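Local coordinates for uncharacterized HDOD domain protein (Geobacter sulfurreducens, PDB 3HC1) that is of unknown function but belongs to the HDOD family, holds two iron(III) ions and may be a metal-dependent phosphohydrolase, at residues A[105-110]-A[155-160]; A[127-132]-A[286-291]. One frame throughout, in Å; residues are numbered along the deposited sequence. Where two conformers were deposited one is given.

Interaction 1 of 2, residues A[105-110]-A[155-160]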
loop_
_atom_site.group_PDB
_atom_site.type_symbol
_atom_site.label_atom_id
_atom_site.label_comp_id
_atom_site.label_asym_id
_atom_site.label_seq_id
_atom_site.Cartn_x
_atom_site.Cartn_y
_atom_site.Cartn_z
ATOM N N ASP A 105 3.579 12.629 -2.992
ATOM C CA ASP A 105 3.026 13.945 -2.624
ATOM C C ASP A 105 1.799 13.859 -1.722
ATOM O O ASP A 105 1.618 14.687 -0.854
ATOM C CB ASP A 105 2.683 14.781 -3.871
ATOM C CG ASP A 105 3.907 15.185 -4.640
ATOM O OD1 ASP A 105 4.955 15.417 -4.013
ATOM O OD2 ASP A 105 3.832 15.242 -5.884
ATOM N N LEU A 106 0.970 12.855 -1.920
ATOM C CA LEU A 106 -0.133 12.585 -1.014
ATOM C C LEU A 106 0.308 12.370 0.442
ATOM O O LEU A 106 -0.343 12.843 1.352
ATOM C CB LEU A 106 -0.934 11.382 -1.478
ATOM C CG LEU A 106 -2.079 10.973 -0.508
ATOM C CD1 LEU A 106 -3.242 12.019 -0.564
ATOM C CD2 LEU A 106 -2.578 9.608 -0.891
ATOM N N PHE A 107 1.412 11.667 0.631
ATOM C CA PHE A 107 1.909 11.339 1.956
ATOM C C PHE A 107 2.723 12.509 2.580
ATOM O O PHE A 107 2.920 12.565 3.787
ATOM C CB PHE A 107 2.784 10.067 1.880
ATOM C CG PHE A 107 2.017 8.794 1.675
ATOM C CD1 PHE A 107 1.543 8.457 0.424
ATOM C CD2 PHE A 107 1.748 7.940 2.741
ATOM C CE1 PHE A 107 0.874 7.296 0.213
ATOM C CE2 PHE A 107 1.107 6.772 2.545
ATOM C CZ PHE A 107 0.647 6.433 1.273
ATOM N N LYS A 108 3.223 13.425 1.746
ATOM C CA LYS A 108 4.001 14.577 2.192
ATOM C C LYS A 108 3.160 15.788 2.489
ATOM O O LYS A 108 3.574 16.627 3.266
ATOM C CB LYS A 108 4.961 15.077 1.099
ATOM C CG LYS A 108 6.265 14.454 1.008
ATOM C CD LYS A 108 7.281 15.437 0.294
ATOM C CE LYS A 108 6.924 15.712 -1.202
ATOM N NZ LYS A 108 6.395 17.099 -1.530
ATOM N N THR A 109 2.028 15.931 1.793
ATOM C CA THR A 109 1.293 17.203 1.777
ATOM C C THR A 109 0.300 17.287 2.953
ATOM O O THR A 109 -0.906 17.108 2.833
ATOM C CB THR A 109 0.656 17.402 0.384
ATOM O OG1 THR A 109 1.724 17.371 -0.574
ATOM C CG2 THR A 109 -0.084 18.742 0.272
ATOM N N GLY A 110 0.853 17.581 4.123
ATOM C CA GLY A 110 0.074 17.697 5.343
ATOM C C GLY A 110 0.950 17.531 6.568
ATOM O O GLY A 110 2.140 17.193 6.474
ATOM N N GLY A 155 -6.681 5.767 3.942
ATOM C CA GLY A 155 -7.593 6.303 4.948
ATOM C C GLY A 155 -6.961 6.886 6.203
ATOM O O GLY A 155 -7.525 7.828 6.766
ATOM N N GLU A 156 -5.851 6.305 6.655
ATOM C CA GLU A 156 -5.084 6.827 7.815
ATOM C C GLU A 156 -4.394 8.102 7.416
ATOM O O GLU A 156 -4.254 9.005 8.232
ATOM C CB GLU A 156 -3.999 5.863 8.328
ATOM C CG GLU A 156 -4.440 4.585 8.894
ATOM C CD GLU A 156 -5.053 4.713 10.285
ATOM O OE1 GLU A 156 -5.965 5.528 10.442
ATOM O OE2 GLU A 156 -4.616 3.987 11.197
ATOM N N VAL A 157 -3.975 8.194 6.156
ATOM C CA VAL A 157 -3.413 9.406 5.644
ATOM C C VAL A 157 -4.456 10.492 5.708
ATOM O O VAL A 157 -4.199 11.587 6.176
ATOM C CB VAL A 157 -2.865 9.270 4.191
ATOM C CG1 VAL A 157 -2.461 10.647 3.653
ATOM C CG2 VAL A 157 -1.660 8.353 4.204
ATOM N N PHE A 158 -5.665 10.169 5.281
ATOM C CA PHE A 158 -6.743 11.132 5.354
ATOM C C PHE A 158 -7.052 11.585 6.759
ATOM O O PHE A 158 -7.182 12.773 6.998
ATOM C CB PHE A 158 -8.022 10.551 4.742
ATOM C CG PHE A 158 -9.190 11.452 4.892
ATOM C CD1 PHE A 158 -9.366 12.492 4.007
ATOM C CD2 PHE A 158 -10.073 11.309 5.954
ATOM C CE1 PHE A 158 -10.437 13.345 4.153
ATOM C CE2 PHE A 158 -11.130 12.168 6.088
ATOM C CZ PHE A 158 -11.299 13.182 5.195
ATOM N N ILE A 159 -7.242 10.641 7.688
ATOM C CA ILE A 159 -7.624 11.007 9.031
ATOM C C ILE A 159 -6.485 11.832 9.685
ATOM O O ILE A 159 -6.765 12.809 10.401
ATOM C CB ILE A 159 -7.947 9.783 9.887
ATOM C CG1 ILE A 159 -9.125 8.999 9.280
ATOM C CG2 ILE A 159 -8.242 10.137 11.340
ATOM C CD1 ILE A 159 -9.358 7.705 9.999
ATOM N N ASN A 160 -5.239 11.392 9.452
ATOM C CA ASN A 160 -4.029 12.010 10.053
ATOM C C ASN A 160 -3.890 13.470 9.615
ATOM O O ASN A 160 -3.647 14.348 10.436
ATOM C CB ASN A 160 -2.758 11.214 9.704
ATOM C CG ASN A 160 -1.508 11.742 10.439
ATOM O OD1 ASN A 160 -1.546 12.063 11.648
ATOM N ND2 ASN A 160 -0.418 11.832 9.722
#

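Interaction 2 of 2, residues A[127-132]-A[286-291]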
loop_
_atom_site.group_PDB
_atom_site.type_symbol
_atom_site.label_atom_id
_atom_site.label_comp_id
_atom_site.label_asym_id
_atom_site.label_seq_id
_atom_site.Cartn_x
_atom_site.Cartn_y
_atom_site.Cartn_z
ATOM N N ALA A 127 3.529 -2.286 0.127
ATOM C CA ALA A 127 3.529 -2.390 -1.327
ATOM C C ALA A 127 4.578 -3.421 -1.766
ATOM O O ALA A 127 4.292 -4.336 -2.572
ATOM C CB ALA A 127 3.822 -1.026 -1.986
ATOM N N ARG A 128 5.806 -3.224 -1.297
ATOM C CA ARG A 128 6.950 -4.013 -1.774
ATOM C C ARG A 128 6.870 -5.467 -1.376
ATOM O O ARG A 128 7.197 -6.366 -2.172
ATOM C CB ARG A 128 8.269 -3.424 -1.306
ATOM C CG ARG A 128 8.648 -2.177 -2.029
ATOM C CD ARG A 128 9.952 -1.552 -1.528
ATOM N NE ARG A 128 10.263 -0.366 -2.296
ATOM C CZ ARG A 128 11.340 0.401 -2.150
ATOM N NH1 ARG A 128 12.274 0.123 -1.247
ATOM N NH2 ARG A 128 11.493 1.444 -2.946
ATOM N N ILE A 129 6.492 -5.716 -0.128
ATOM C CA ILE A 129 6.341 -7.085 0.360
ATOM C C ILE A 129 5.167 -7.770 -0.308
ATOM O O ILE A 129 5.275 -8.948 -0.692
ATOM C CB ILE A 129 6.224 -7.146 1.921
ATOM C CG1 ILE A 129 7.626 -6.856 2.474
ATOM C CG2 ILE A 129 5.682 -8.553 2.398
ATOM C CD1 ILE A 129 7.721 -6.511 3.869
ATOM N N ALA A 130 4.042 -7.061 -0.447
ATOM C CA ALA A 130 2.903 -7.640 -1.146
ATOM C C ALA A 130 3.290 -8.017 -2.592
ATOM O O ALA A 130 2.874 -9.068 -3.068
ATOM C CB ALA A 130 1.745 -6.738 -1.134
ATOM N N LYS A 131 4.111 -7.201 -3.238
ATOM C CA LYS A 131 4.551 -7.520 -4.576
ATOM C C LYS A 131 5.428 -8.749 -4.559
ATOM O O LYS A 131 5.231 -9.612 -5.413
ATOM C CB LYS A 131 5.251 -6.390 -5.276
ATOM C CG LYS A 131 5.347 -6.644 -6.798
ATOM C CD LYS A 131 6.146 -5.590 -7.506
ATOM C CE LYS A 131 6.280 -5.916 -9.007
ATOM N NZ LYS A 131 7.262 -5.015 -9.701
ATOM N N LEU A 132 6.370 -8.842 -3.595
ATOM C CA LEU A 132 7.250 -10.025 -3.493
ATOM C C LEU A 132 6.411 -11.302 -3.427
ATOM O O LEU A 132 6.716 -12.297 -4.134
ATOM C CB LEU A 132 8.185 -9.949 -2.285
ATOM C CG LEU A 132 9.323 -8.928 -2.318
ATOM C CD1 LEU A 132 9.878 -8.716 -0.910
ATOM C CD2 LEU A 132 10.425 -9.336 -3.319
ATOM N N ALA A 286 10.262 -17.362 5.488
ATOM C CA ALA A 286 11.686 -17.408 5.781
ATOM C C ALA A 286 12.483 -16.410 4.986
ATOM O O ALA A 286 13.372 -15.700 5.569
ATOM C CB ALA A 286 12.251 -18.802 5.625
ATOM N N GLU A 287 12.174 -16.318 3.691
ATOM C CA GLU A 287 12.829 -15.339 2.802
ATOM C C GLU A 287 12.598 -13.896 3.237
ATOM O O GLU A 287 13.529 -13.062 3.249
ATOM C CB GLU A 287 12.363 -15.517 1.350
ATOM C CG GLU A 287 13.056 -14.564 0.404
ATOM C CD GLU A 287 12.496 -14.579 -1.000
ATOM O OE1 GLU A 287 11.648 -15.442 -1.339
ATOM O OE2 GLU A 287 12.954 -13.737 -1.784
ATOM N N LEU A 288 11.339 -13.572 3.526
ATOM C CA LEU A 288 11.002 -12.221 4.019
ATOM C C LEU A 288 11.818 -11.877 5.268
ATOM O O LEU A 288 12.470 -10.821 5.353
ATOM C CB LEU A 288 9.495 -12.114 4.287
ATOM C CG LEU A 288 8.642 -12.112 2.983
ATOM C CD1 LEU A 288 7.180 -12.184 3.365
ATOM C CD2 LEU A 288 8.943 -10.925 2.041
ATOM N N ASP A 289 11.803 -12.801 6.224
ATOM C CA ASP A 289 12.477 -12.592 7.483
ATOM C C ASP A 289 13.981 -12.424 7.268
ATOM O O ASP A 289 14.629 -11.614 7.939
ATOM C CB ASP A 289 12.220 -13.781 8.396
ATOM C CG ASP A 289 10.868 -13.739 9.049
ATOM O OD1 ASP A 289 10.108 -12.741 8.868
ATOM O OD2 ASP A 289 10.575 -14.713 9.769
ATOM N N SER A 290 14.544 -13.170 6.320
ATOM C CA SER A 290 15.967 -13.022 5.998
ATOM C C SER A 290 16.299 -11.668 5.339
ATOM O O SER A 290 17.437 -11.224 5.362
ATOM C CB SER A 290 16.456 -14.170 5.104
ATOM O OG SER A 290 16.164 -13.927 3.737
ATOM N N SER A 291 15.326 -11.000 4.747
ATOM C CA SER A 291 15.640 -9.730 4.064
ATOM C C SER A 291 14.956 -8.459 4.596
ATOM O O SER A 291 15.173 -7.333 4.052
ATOM C CB SER A 291 15.384 -9.898 2.561
ATOM O OG SER A 291 14.060 -10.274 2.371
#

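Interaction 1 of 2, residues A[105-110]-A[155-160]
The last turn of helix 82-108 comes up against the early part of helix 154-162 where Phe107 and Val157 face each other, their CA atoms 6.8 Å apart. Val157 carries the contact from helix 154-162. Its CA-CB bond aims at the other helix, and its two methyls divide the work. CG1 of Val157, set anti to the backbone N (chi1 172°), reaches Leu106, lying 3.8 Å from the backbone O of Leu106 and 4.2 Å from the CG of the same residue. CG2 goes to the aromatic partner, with the CE2 of Phe107 3.6 Å from Val157 CG2 and CD2 of that ring at almost the same range. The methyl comes in obliquely to the ring, and the two side chains run roughly at right angles. Leu106 and Phe107 both leave their helix pointing across the line to Val157, then bend so that their ends close in from two directions.

The ring of Phe107 is also held edge-to-face by Trp120, while Leu119 of helix 116-136 packs on Val157. Just past this contact helix 82-108 ends: Asp105 O accepts both the N of Thr109, at 3.0 Å, and its hydroxyl OG1, at 2.7 Å, the two arriving from opposite faces of the carbonyl plane. Thr109 then turns the chain away as the centre of an inverse gamma turn.

Helix 154-162 begins directly after His152 and Asp153, both iron ligands, and the Val157 side chain lies about 6 Å from that of Asp153. This is apolar packing behind the HD motif of an all-helical HDOD domain.

Interaction 2 of 2, residues A[127-132]-A[286-291]
Leu288 of helix 281-302 presents its forked end to Ile129 and Leu132, two residues three apart on one face of helix 116-136. The backbones come nearest at Ile129 and Leu288, with 7.8 Å between their CA atoms. In Leu288, CG stands anti to the carbonyl carbon (chi1 -70°), and a chi2 of 173° puts CD1 anti to CA while CD2 branches off to the side. Both methyls reach Ile129, and CD2 also meets Leu132. CD2 of Leu288 sits 3.8 Å from CD1 of Leu132 and 4.0 Å from CG2 of Ile129; CD1 of Leu288 also rests against that same Ile129 methyl.

Ile129 uses its branch rather than its chain end. With CG1 beside the backbone N (chi1 -73°), CG2 falls anti to that nitrogen and becomes the methyl that meets Leu288, obliquely. Leu132 has nearly the same torsions as Leu288, but coming from the facing helix it runs antiparallel to it, so the two leucines overlap at their ends. Leu132 was modelled in two conformers, and this account is of one.

Ile129 also packs on Ala237 and Cys241 of helix 229-243, and Leu288 on Tyr240, making the site a three-helix junction. On helix 281-302, Glu287 O takes the hydroxyl OG of Ser291 at 3.0 Å, turning that serine back onto its own helix. Glu287 itself forms a salt bridge with Arg136, further along helix 116-136. Between the segments the chemistry is therefore methyl against methyl, implying van der Waals and hydrophobic cohesion, with charge pairing between the helices placed beside the apolar patch.

Helix 116-136 ties the two sites together: Leu119, Trp120 and Ser123 near its start border interaction 1, and its middle supplies one side of interaction 2. The iron ligand His122 lies among these first residues, between Trp120 and Ser123. The centres are 25 Å apart, on opposite sides of the middle of the chain, and the contacts do not touch. Both are small, apolar and similar in buried area. Interaction 1 is wholly buried and includes an aromatic ring, within the HDOD sequence range and close to the metal site. Interaction 2 is purely aliphatic, includes Leu132, which is partly exposed, and packs the last helix, 281-302, against helix 116-136.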